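Long-range contacts in amidohydrolase 3 domain-containing protein (Pyrococcus horikoshii, PDB 3IGH), which probably hydrolyses carbon-nitrogen bonds other than peptide bonds, as a metal-dependent member of the amidohydrolase family whose substrate is not established: residues Tyr12-Pro17 / Lys458-Phe463; Val261-Asp266 / Val311-Ile316; Ile316-Leu321 / Leu342-Gln347. All blocks are in the same frame, centred on the assembly; numbering follows the deposited sequence. Where two conformers were deposited one is given.

Interaction 1: residues Tyr12-Pro17 / Lys458-Phe463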
loop_
_atom_site.group_PDB
_atom_site.type_symbol
_atom_site.label_atom_id
_atom_site.label_comp_id
_atom_site.label_asym_id
_atom_site.label_seq_id
_atom_site.Cartn_x
_atom_site.Cartn_y
_atom_site.Cartn_z
ATOM N N TYR A 12 -7.393 -18.205 -25.107
ATOM C CA TYR A 12 -7.601 -16.868 -25.672
ATOM C C TYR A 12 -6.814 -15.870 -24.836
ATOM O O TYR A 12 -7.042 -15.757 -23.635
ATOM C CB TYR A 12 -9.089 -16.498 -25.663
ATOM C CG TYR A 12 -9.914 -17.281 -26.659
ATOM C CD1 TYR A 12 -10.032 -16.851 -27.975
ATOM C CD2 TYR A 12 -10.564 -18.459 -26.289
ATOM C CE1 TYR A 12 -10.781 -17.565 -28.900
ATOM C CE2 TYR A 12 -11.314 -19.182 -27.209
ATOM C CZ TYR A 12 -11.417 -18.726 -28.515
ATOM O OH TYR A 12 -12.154 -19.427 -29.447
ATOM N N THR A 13 -5.885 -15.161 -25.467
ATOM C CA THR A 13 -5.057 -14.198 -24.753
ATOM C C THR A 13 -5.573 -12.785 -24.934
ATOM O O THR A 13 -5.244 -11.905 -24.146
ATOM C CB THR A 13 -3.569 -14.239 -25.191
ATOM O OG1 THR A 13 -3.441 -13.749 -26.531
ATOM C CG2 THR A 13 -3.003 -15.657 -25.087
ATOM N N SER A 14 -6.369 -12.575 -25.980
ATOM C CA SER A 14 -6.903 -11.255 -26.313
ATOM C C SER A 14 -8.162 -11.440 -27.156
ATOM O O SER A 14 -8.276 -12.423 -27.894
ATOM C CB SER A 14 -5.850 -10.446 -27.082
ATOM O OG SER A 14 -6.319 -9.159 -27.411
ATOM N N PHE A 15 -9.110 -10.514 -27.032
ATOM C CA PHE A 15 -10.357 -10.597 -27.800
ATOM C C PHE A 15 -10.412 -9.564 -28.929
ATOM O O PHE A 15 -10.902 -9.868 -30.017
ATOM C CB PHE A 15 -11.586 -10.479 -26.889
ATOM C CG PHE A 15 -11.831 -11.692 -26.033
ATOM C CD1 PHE A 15 -12.240 -12.898 -26.603
ATOM C CD2 PHE A 15 -11.668 -11.625 -24.655
ATOM C CE1 PHE A 15 -12.463 -14.025 -25.813
ATOM C CE2 PHE A 15 -11.898 -12.751 -23.852
ATOM C CZ PHE A 15 -12.295 -13.947 -24.434
ATOM N N ASN A 16 -9.932 -8.352 -28.651
ATOM C CA ASN A 16 -9.744 -7.306 -29.659
ATOM C C ASN A 16 -8.288 -6.849 -29.631
ATOM O O ASN A 16 -7.918 -6.054 -28.767
ATOM C CB ASN A 16 -10.643 -6.092 -29.380
ATOM C CG ASN A 16 -12.098 -6.317 -29.760
ATOM O OD1 ASN A 16 -12.488 -7.395 -30.214
ATOM N ND2 ASN A 16 -12.912 -5.282 -29.577
ATOM N N PRO A 17 -7.442 -7.354 -30.555
ATOM C CA PRO A 17 -7.683 -8.313 -31.641
ATOM C C PRO A 17 -7.752 -9.742 -31.116
ATOM O O PRO A 17 -7.220 -10.025 -30.045
ATOM C CB PRO A 17 -6.439 -8.162 -32.534
ATOM C CG PRO A 17 -5.629 -7.038 -31.947
ATOM C CD PRO A 17 -6.030 -6.939 -30.520
ATOM N N LYS A 458 -5.549 -9.142 -20.299
ATOM C CA LYS A 458 -5.065 -10.002 -21.382
ATOM C C LYS A 458 -4.231 -11.142 -20.798
ATOM O O LYS A 458 -3.823 -11.085 -19.640
ATOM C CB LYS A 458 -4.229 -9.201 -22.383
ATOM C CG LYS A 458 -5.020 -8.225 -23.248
ATOM C CD LYS A 458 -4.122 -7.592 -24.307
ATOM C CE LYS A 458 -4.794 -6.413 -24.995
ATOM N NZ LYS A 458 -5.920 -6.812 -25.885
ATOM N N LEU A 459 -3.989 -12.190 -21.581
ATOM C CA LEU A 459 -3.124 -13.274 -21.087
ATOM C C LEU A 459 -1.840 -13.329 -21.913
ATOM O O LEU A 459 -1.326 -14.396 -22.249
ATOM C CB LEU A 459 -3.864 -14.623 -21.012
ATOM C CG LEU A 459 -5.007 -14.754 -19.993
ATOM C CD1 LEU A 459 -5.837 -16.013 -20.256
ATOM C CD2 LEU A 459 -4.520 -14.720 -18.523
ATOM N N GLU A 460 -1.337 -12.141 -22.236
ATOM C CA GLU A 460 -0.064 -11.969 -22.926
ATOM C C GLU A 460 1.018 -11.777 -21.862
ATOM O O GLU A 460 0.682 -11.473 -20.713
ATOM C CB GLU A 460 -0.149 -10.759 -23.861
ATOM C CG GLU A 460 -1.023 -11.017 -25.087
ATOM C CD GLU A 460 -1.442 -9.752 -25.821
ATOM O OE1 GLU A 460 -2.337 -9.850 -26.690
ATOM O OE2 GLU A 460 -0.887 -8.665 -25.540
ATOM N N PRO A 461 2.306 -11.999 -22.220
ATOM C CA PRO A 461 3.423 -11.748 -21.289
ATOM C C PRO A 461 3.401 -10.367 -20.615
ATOM O O PRO A 461 3.150 -9.357 -21.273
ATOM C CB PRO A 461 4.662 -11.897 -22.184
ATOM C CG PRO A 461 4.239 -12.886 -23.216
ATOM C CD PRO A 461 2.792 -12.558 -23.501
ATOM N N GLY A 462 3.632 -10.345 -19.303
ATOM C CA GLY A 462 3.591 -9.107 -18.528
ATOM C C GLY A 462 2.293 -8.934 -17.751
ATOM O O GLY A 462 2.258 -8.248 -16.728
ATOM N N PHE A 463 1.226 -9.565 -18.233
ATOM C CA PHE A 463 -0.078 -9.474 -17.584
ATOM C C PHE A 463 -0.205 -10.465 -16.432
ATOM O O PHE A 463 0.427 -11.525 -16.446
ATOM C CB PHE A 463 -1.197 -9.700 -18.602
ATOM C CG PHE A 463 -1.465 -8.514 -19.494
ATOM C CD1 PHE A 463 -0.727 -8.311 -20.661
ATOM C CD2 PHE A 463 -2.470 -7.601 -19.172
ATOM C CE1 PHE A 463 -0.985 -7.213 -21.489
ATOM C CE2 PHE A 463 -2.736 -6.498 -19.984
ATOM C CZ PHE A 463 -1.994 -6.303 -21.148
HETATM O O HOH W 1 -9.001 -8.230 -25.450
HETATM O O HOH W 2 -6.698 -4.355 -27.213
#
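Lys458 lies on a ring with its first carbon and grips Ser14 with its last atom: CB sits over the centre of one face of the Phe463 ring, 3.7 Å above its plane. The flat carboxylate of Glu460, whose side chain crosses that of Thr13 at about a right angle, brings OE1 to 3.6 Å from Ser14 CB. In the lysine conformer described, the bend at the end of the chain (chi4 -70°) turns NZ onto Ser14 OG, a hydrogen bond of 2.8 Å, and the ammonium also makes a cation-pi contact with Tyr445. A water bridges NZ to Asn16 O. Serine suits its place because one small hydroxyl both accepts from NZ and donates to Pro17 O, 2.9 Å from OG, just beyond a cis peptide. An alanine here would probably leave the Pro17 carbonyl without this donor and the lysine end freer to turn. On the backbone, Leu459 N donates to Thr13 O (2.9 Å), beside the classic bulge that Thr13 and Ser14 form against Lys19. Leu459 packs on Val59 and Pro61. Gly462 suits the type II turn from Glu460 to Phe463 because at its positive phi (101°) a CB would jam against the preceding carbonyl O. The chemistry thus joins an early strand to a late loop through the ammonium of a buried lysine whose contacts include hydroxyl, water and aromatic ring.

Interaction 2: residues Val261-Asp266 / Val311-Ile316. With SO4 (sulfate ion), chain B.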
loop_
_atom_site.group_PDB
_atom_site.type_symbol
_atom_site.label_atom_id
_atom_site.label_comp_id
_atom_site.label_asym_id
_atom_site.label_seq_id
_atom_site.Cartn_x
_atom_site.Cartn_y
_atom_site.Cartn_z
ATOM N N VAL A 261 -11.120 8.205 -6.129
ATOM C CA VAL A 261 -12.268 8.735 -5.391
ATOM C C VAL A 261 -13.501 8.621 -6.293
ATOM O O VAL A 261 -13.392 8.698 -7.525
ATOM C CB VAL A 261 -12.037 10.229 -4.954
ATOM C CG1 VAL A 261 -11.945 11.160 -6.164
ATOM C CG2 VAL A 261 -13.128 10.718 -3.989
ATOM N N LYS A 262 -14.668 8.453 -5.677
ATOM C CA LYS A 262 -15.921 8.385 -6.408
ATOM C C LYS A 262 -16.797 9.608 -6.101
ATOM O O LYS A 262 -17.058 9.918 -4.941
ATOM C CB LYS A 262 -16.652 7.071 -6.088
ATOM C CG LYS A 262 -18.083 6.954 -6.627
ATOM C CD LYS A 262 -18.155 7.054 -8.143
ATOM C CE LYS A 262 -19.603 7.004 -8.620
ATOM N NZ LYS A 262 -20.271 5.713 -8.323
ATOM N N LEU A 263 -17.222 10.289 -7.160
ATOM C CA LEU A 263 -18.081 11.479 -7.075
ATOM C C LEU A 263 -19.400 11.288 -7.828
ATOM O O LEU A 263 -19.507 10.427 -8.706
ATOM C CB LEU A 263 -17.364 12.697 -7.680
ATOM C CG LEU A 263 -15.976 13.015 -7.105
ATOM C CD1 LEU A 263 -15.314 14.107 -7.910
ATOM C CD2 LEU A 263 -16.118 13.399 -5.660
ATOM N N PHE A 264 -20.370 12.144 -7.518
ATOM C CA PHE A 264 -21.715 12.094 -8.107
ATOM C C PHE A 264 -22.087 13.455 -8.677
ATOM O O PHE A 264 -21.852 14.479 -8.043
ATOM C CB PHE A 264 -22.745 11.736 -7.030
ATOM C CG PHE A 264 -22.583 10.356 -6.469
ATOM C CD1 PHE A 264 -23.293 9.285 -7.014
ATOM C CD2 PHE A 264 -21.727 10.121 -5.394
ATOM C CE1 PHE A 264 -23.150 7.999 -6.498
ATOM C CE2 PHE A 264 -21.567 8.834 -4.876
ATOM C CZ PHE A 264 -22.285 7.773 -5.427
ATOM N N THR A 265 -22.649 13.466 -9.876
ATOM C CA THR A 265 -23.295 14.669 -10.396
ATOM C C THR A 265 -24.805 14.625 -10.176
ATOM O O THR A 265 -25.390 15.632 -9.798
ATOM C CB THR A 265 -23.036 14.895 -11.890
ATOM O OG1 THR A 265 -23.376 13.710 -12.623
ATOM C CG2 THR A 265 -21.581 15.254 -12.135
ATOM N N ASP A 266 -25.431 13.467 -10.421
ATOM C CA ASP A 266 -26.896 13.364 -10.377
ATOM C C ASP A 266 -27.432 12.080 -9.738
ATOM O O ASP A 266 -26.677 11.295 -9.165
ATOM C CB ASP A 266 -27.512 13.597 -11.772
ATOM C CG ASP A 266 -27.220 12.472 -12.765
ATOM O OD1 ASP A 266 -26.323 11.635 -12.535
ATOM O OD2 ASP A 266 -27.872 12.455 -13.831
ATOM N N VAL A 311 -10.239 9.562 -10.620
ATOM C CA VAL A 311 -11.480 10.234 -10.266
ATOM C C VAL A 311 -12.604 9.653 -11.136
ATOM O O VAL A 311 -12.552 9.725 -12.373
ATOM C CB VAL A 311 -11.361 11.769 -10.483
ATOM C CG1 VAL A 311 -12.667 12.466 -10.090
ATOM C CG2 VAL A 311 -10.155 12.337 -9.694
ATOM N N ALA A 312 -13.600 9.073 -10.477
ATOM C CA ALA A 312 -14.767 8.516 -11.150
ATOM C C ALA A 312 -15.980 9.347 -10.812
ATOM O O ALA A 312 -16.252 9.615 -9.643
ATOM C CB ALA A 312 -15.002 7.049 -10.739
ATOM N N ILE A 313 -16.705 9.762 -11.845
ATOM C CA ILE A 313 -17.897 10.570 -11.652
ATOM C C ILE A 313 -19.141 9.867 -12.212
ATOM O O ILE A 313 -19.217 9.573 -13.403
ATOM C CB ILE A 313 -17.759 11.977 -12.302
ATOM C CG1 ILE A 313 -16.463 12.672 -11.826
ATOM C CG2 ILE A 313 -18.979 12.818 -11.955
ATOM C CD1 ILE A 313 -16.279 14.122 -12.326
ATOM N N HIS A 314 -20.102 9.616 -11.335
ATOM C CA HIS A 314 -21.441 9.148 -11.712
ATOM C C HIS A 314 -22.143 10.246 -12.514
ATOM O O HIS A 314 -22.295 11.372 -12.028
ATOM C CB HIS A 314 -22.197 8.834 -10.414
ATOM C CG HIS A 314 -23.683 8.656 -10.556
ATOM N ND1 HIS A 314 -24.324 7.497 -10.172
ATOM C CD2 HIS A 314 -24.661 9.508 -10.956
ATOM C CE1 HIS A 314 -25.625 7.630 -10.360
ATOM N NE2 HIS A 314 -25.856 8.836 -10.847
ATOM N N ALA A 315 -22.572 9.909 -13.727
ATOM C CA ALA A 315 -23.430 10.791 -14.535
ATOM C C ALA A 315 -24.418 9.950 -15.338
ATOM O O ALA A 315 -24.030 9.254 -16.265
ATOM C CB ALA A 315 -22.592 11.659 -15.470
ATOM N N ILE A 316 -25.694 10.022 -14.972
ATOM C CA ILE A 316 -26.732 9.256 -15.664
ATOM C C ILE A 316 -27.420 10.141 -16.721
ATOM O O ILE A 316 -27.457 9.793 -17.900
ATOM C CB ILE A 316 -27.703 8.595 -14.637
ATOM C CG1 ILE A 316 -26.962 7.465 -13.917
ATOM C CG2 ILE A 316 -28.951 8.020 -15.322
ATOM C CD1 ILE A 316 -27.788 6.665 -12.915
HETATM S S SO4 B . -23.661 4.391 -8.403
HETATM O O1 SO4 B . -22.763 3.554 -7.633
HETATM O O2 SO4 B . -24.548 3.542 -9.181
HETATM O O3 SO4 B . -24.475 5.183 -7.491
HETATM O O4 SO4 B . -22.876 5.238 -9.309
#
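Phe264 and His314 meet obliquely, their planes 43° apart, with the phenyl CD1 over one face of the imidazole and 3.6 Å from its CG. The histidine takes this place because CG stands anti to the backbone N (chi1 166°). Lys262 completes the group: its CE touches His314 CB at 3.6 Å and also lies over one face of the phenyl ring, offset toward the rim. A long, flexible lysine can pass over the phenyl ring and beside His314 CB and still carry its charge beyond them. The Asp266 side chain crosses that of His314 at about a right angle, its carboxylate turned 74° from the ring plane, with OD1 at the ring edge beside CD2. The same OD1 accepts Ile316 N (3.0 Å) through its syn lone pair, while OD2 takes the amides of Gly317 and Leu275, so the carboxylate ties down three backbone N-H groups.

The two strands run parallel and pair in register from Val261-Val311 to Phe264-His314. The face carrying Val261, Leu263, Val311 and Ile313 is apolar: Leu263 CD1 rests 3.8 Å from Val311 CG1, and branched Val261, Leu263 and Val311 pack against helix 294-305. Past the strand end Thr265 donates twice to His314 O, from N and from OG1 (2.6 Å), the hydroxyl using a carbonyl lone pair.

Chemically, the lysine and histidine side converges on an anion. Lys262 NZ and His314 ND1 each donate to sulfate O4, both at 2.8 Å, and His67 and His339 also bind this ion, while His314 NE2 donates to Gly267 O. Histidines and a lysine clustered at the C-terminal ends of parallel barrel strands are consistent with the place where amidohydrolases bind their metals; here the cluster holds a sulfate, probably from the crystallisation liquor.

Interaction 3: residues Ile316-Leu321 / Leu342-Gln347; sequences IGDKAL and LVRDDQ. With SO4 (sulfate ion), chain G.
Asp318 and Leu342 bring the two backbones closest, their CA atoms 5.0 Å apart where the start of a helix passes a loop. Gly317 holds the N-cap position, its O accepting Leu321 N to open the first turn. Ile316 O, just before it, receives a weak bond from Leu342 N, with a water close to both Ile316 O and Leu342 O, so the backbones touch rather than pair, and side chains do most of the joining.

Gln347 makes one polar link. Its NE2 donates to Asp318 O at 2.7 Å, and its OE1 turns back to offer a lone pair to Arg344 N (2.9 Å). An amide suits this site because one flat group can donate across the contact and accept within its own segment. It also lies against a charge: Gln347 CD is over the centre of one face of the Arg344 guanidinium, 3.6 Å from its plane.

The guanidinium is held at its edges. Arg344 NH2 points in its own plane to Asp318 OD2, a salt bridge of 2.9 Å, but the carboxylate stands 87° to that plane and is met on its anti side. A bend at chi3 (-57°) places Arg344 NE for the Asp346 carboxylate, which holds the group side-on, NE lying 3.1 Å from OD2 and NH1 2.9 Å from OD1. Asp322 makes a further salt bridge to NH2, and Ser277 bonds Asp318 OD2, so this arginine is likely to offset several acidic charges at once. Beside these polar groups Leu321 CD2 packs on Val343 CG2 at 3.6 Å.

The contact joins the beginnings of helix 318-331, which follows strand 310-315, and helix 345-354, which follows strand 336-337. A sulfate accepts Asp345 N at the start of the second helix, while Leu276, in the loop that also carries Ser277, packs on Leu342.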
loop_
_atom_site.group_PDB
_atom_site.type_symbol
_atom_site.label_atom_id
_atom_site.label_comp_id
_atom_site.label_asym_id
_atom_site.label_seq_id
_atom_site.Cartn_x
_atom_site.Cartn_y
_atom_site.Cartn_z
ATOM N N ILE A 316 -25.694 10.022 -14.972
ATOM C CA ILE A 316 -26.732 9.256 -15.664
ATOM C C ILE A 316 -27.420 10.141 -16.721
ATOM O O ILE A 316 -27.457 9.793 -17.900
ATOM C CB ILE A 316 -27.703 8.595 -14.637
ATOM C CG1 ILE A 316 -26.962 7.465 -13.917
ATOM C CG2 ILE A 316 -28.951 8.020 -15.322
ATOM C CD1 ILE A 316 -27.788 6.665 -12.915
ATOM N N GLY A 317 -27.925 11.297 -16.303
ATOM C CA GLY A 317 -28.604 12.214 -17.223
ATOM C C GLY A 317 -27.644 12.889 -18.182
ATOM O O GLY A 317 -26.431 12.942 -17.932
ATOM N N ASP A 318 -28.174 13.404 -19.290
ATOM C CA ASP A 318 -27.318 14.016 -20.303
ATOM C C ASP A 318 -26.741 15.363 -19.854
ATOM O O ASP A 318 -25.623 15.713 -20.233
ATOM C CB ASP A 318 -28.040 14.148 -21.649
ATOM C CG ASP A 318 -29.146 15.180 -21.624
ATOM O OD1 ASP A 318 -30.126 15.023 -20.859
ATOM O OD2 ASP A 318 -29.021 16.163 -22.374
ATOM N N LYS A 319 -27.486 16.104 -19.036
ATOM C CA LYS A 319 -26.949 17.356 -18.482
ATOM C C LYS A 319 -25.894 17.072 -17.410
ATOM O O LYS A 319 -24.908 17.791 -17.303
ATOM C CB LYS A 319 -28.051 18.255 -17.921
ATOM C CG LYS A 319 -27.571 19.657 -17.565
ATOM C CD LYS A 319 -28.721 20.554 -17.123
ATOM C CE LYS A 319 -28.333 22.018 -17.304
ATOM N NZ LYS A 319 -29.479 22.934 -17.040
ATOM N N ALA A 320 -26.103 16.011 -16.632
ATOM C CA ALA A 320 -25.118 15.571 -15.645
ATOM C C ALA A 320 -23.798 15.232 -16.311
ATOM O O ALA A 320 -22.731 15.503 -15.759
ATOM C CB ALA A 320 -25.626 14.373 -14.922
ATOM N N LEU A 321 -23.884 14.629 -17.496
ATOM C CA LEU A 321 -22.715 14.329 -18.297
ATOM C C LEU A 321 -21.962 15.595 -18.723
ATOM O O LEU A 321 -20.724 15.608 -18.695
ATOM C CB LEU A 321 -23.087 13.480 -19.516
ATOM C CG LEU A 321 -21.927 13.078 -20.432
ATOM C CD1 LEU A 321 -20.857 12.283 -19.676
ATOM C CD2 LEU A 321 -22.443 12.281 -21.602
ATOM N N LEU A 342 -27.340 8.383 -20.715
ATOM C CA LEU A 342 -27.914 9.237 -21.747
ATOM C C LEU A 342 -26.813 10.131 -22.308
ATOM O O LEU A 342 -26.323 11.023 -21.608
ATOM C CB LEU A 342 -28.999 10.122 -21.144
ATOM C CG LEU A 342 -30.456 9.682 -21.086
ATOM C CD1 LEU A 342 -31.290 10.884 -20.733
ATOM C CD2 LEU A 342 -30.899 9.156 -22.417
ATOM N N VAL A 343 -26.411 9.868 -23.546
ATOM C CA VAL A 343 -25.358 10.632 -24.218
ATOM C C VAL A 343 -25.903 11.161 -25.547
ATOM O O VAL A 343 -26.321 10.376 -26.392
ATOM C CB VAL A 343 -24.108 9.757 -24.501
ATOM C CG1 VAL A 343 -23.044 10.548 -25.258
ATOM C CG2 VAL A 343 -23.532 9.186 -23.197
ATOM N N ARG A 344 -25.895 12.484 -25.721
ATOM C CA ARG A 344 -26.365 13.122 -26.965
ATOM C C ARG A 344 -25.329 12.961 -28.074
ATOM O O ARG A 344 -24.157 12.746 -27.780
ATOM C CB ARG A 344 -26.611 14.614 -26.736
ATOM C CG ARG A 344 -27.513 14.963 -25.572
ATOM C CD ARG A 344 -27.838 16.466 -25.552
ATOM N NE ARG A 344 -26.624 17.279 -25.504
ATOM C CZ ARG A 344 -26.108 17.811 -24.396
ATOM N NH1 ARG A 344 -24.992 18.512 -24.472
ATOM N NH2 ARG A 344 -26.696 17.645 -23.214
ATOM N N ASP A 345 -25.747 13.096 -29.337
ATOM C CA ASP A 345 -24.820 13.007 -30.483
ATOM C C ASP A 345 -23.657 13.997 -30.368
ATOM O O ASP A 345 -22.524 13.662 -30.715
ATOM C CB ASP A 345 -25.536 13.222 -31.831
ATOM C CG ASP A 345 -26.533 12.112 -32.176
ATOM O OD1 ASP A 345 -27.072 12.150 -33.307
ATOM O OD2 ASP A 345 -26.794 11.215 -31.340
ATOM N N ASP A 346 -23.938 15.199 -29.860
ATOM C CA ASP A 346 -22.913 16.239 -29.682
ATOM C C ASP A 346 -21.895 15.922 -28.575
ATOM O O ASP A 346 -20.748 16.380 -28.617
ATOM C CB ASP A 346 -23.563 17.612 -29.454
ATOM C CG ASP A 346 -24.512 17.631 -28.262
ATOM O OD1 ASP A 346 -24.038 17.743 -27.110
ATOM O OD2 ASP A 346 -25.739 17.569 -28.481
ATOM N N GLN A 347 -22.319 15.128 -27.597
ATOM C CA GLN A 347 -21.462 14.757 -26.474
ATOM C C GLN A 347 -20.454 13.661 -26.823
ATOM O O GLN A 347 -19.457 13.492 -26.119
ATOM C CB GLN A 347 -22.314 14.331 -25.281
ATOM C CG GLN A 347 -23.017 15.485 -24.596
ATOM C CD GLN A 347 -23.934 15.028 -23.503
ATOM O OE1 GLN A 347 -24.688 14.072 -23.673
ATOM N NE2 GLN A 347 -23.889 15.709 -22.367
HETATM S S SO4 G . -28.495 15.238 -30.639
HETATM O O1 SO4 G . -28.453 13.846 -30.210
HETATM O O2 SO4 G . -29.425 15.982 -29.794
HETATM O O3 SO4 G . -27.171 15.851 -30.507
HETATM O O4 SO4 G . -28.934 15.283 -32.031
HETATM O O HOH W 3 -24.851 10.234 -19.366
#

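Near the N terminus the chain supplies strand 10-14, and interaction 1 closes only when segment 458-463 returns to it, a loop of some 440 residues that ties the early strands to the late loop before strand 467-470. Interactions 2 and 3 both nest inside it, with centres about 30 and 33 Å away. They follow in series: interaction 2 pairs two neighbouring barrel strands, 256-264 and 310-315, across helix 294-305 in the chain, and interaction 3 joins the starts of the two helices that follow strands 310-315 and 336-337. Ile316 belongs to both, and Thr265 and Asp266 of interaction 2 pack on Ala320 of interaction 3. Interaction 1, by contrast, joins the chain's two ends.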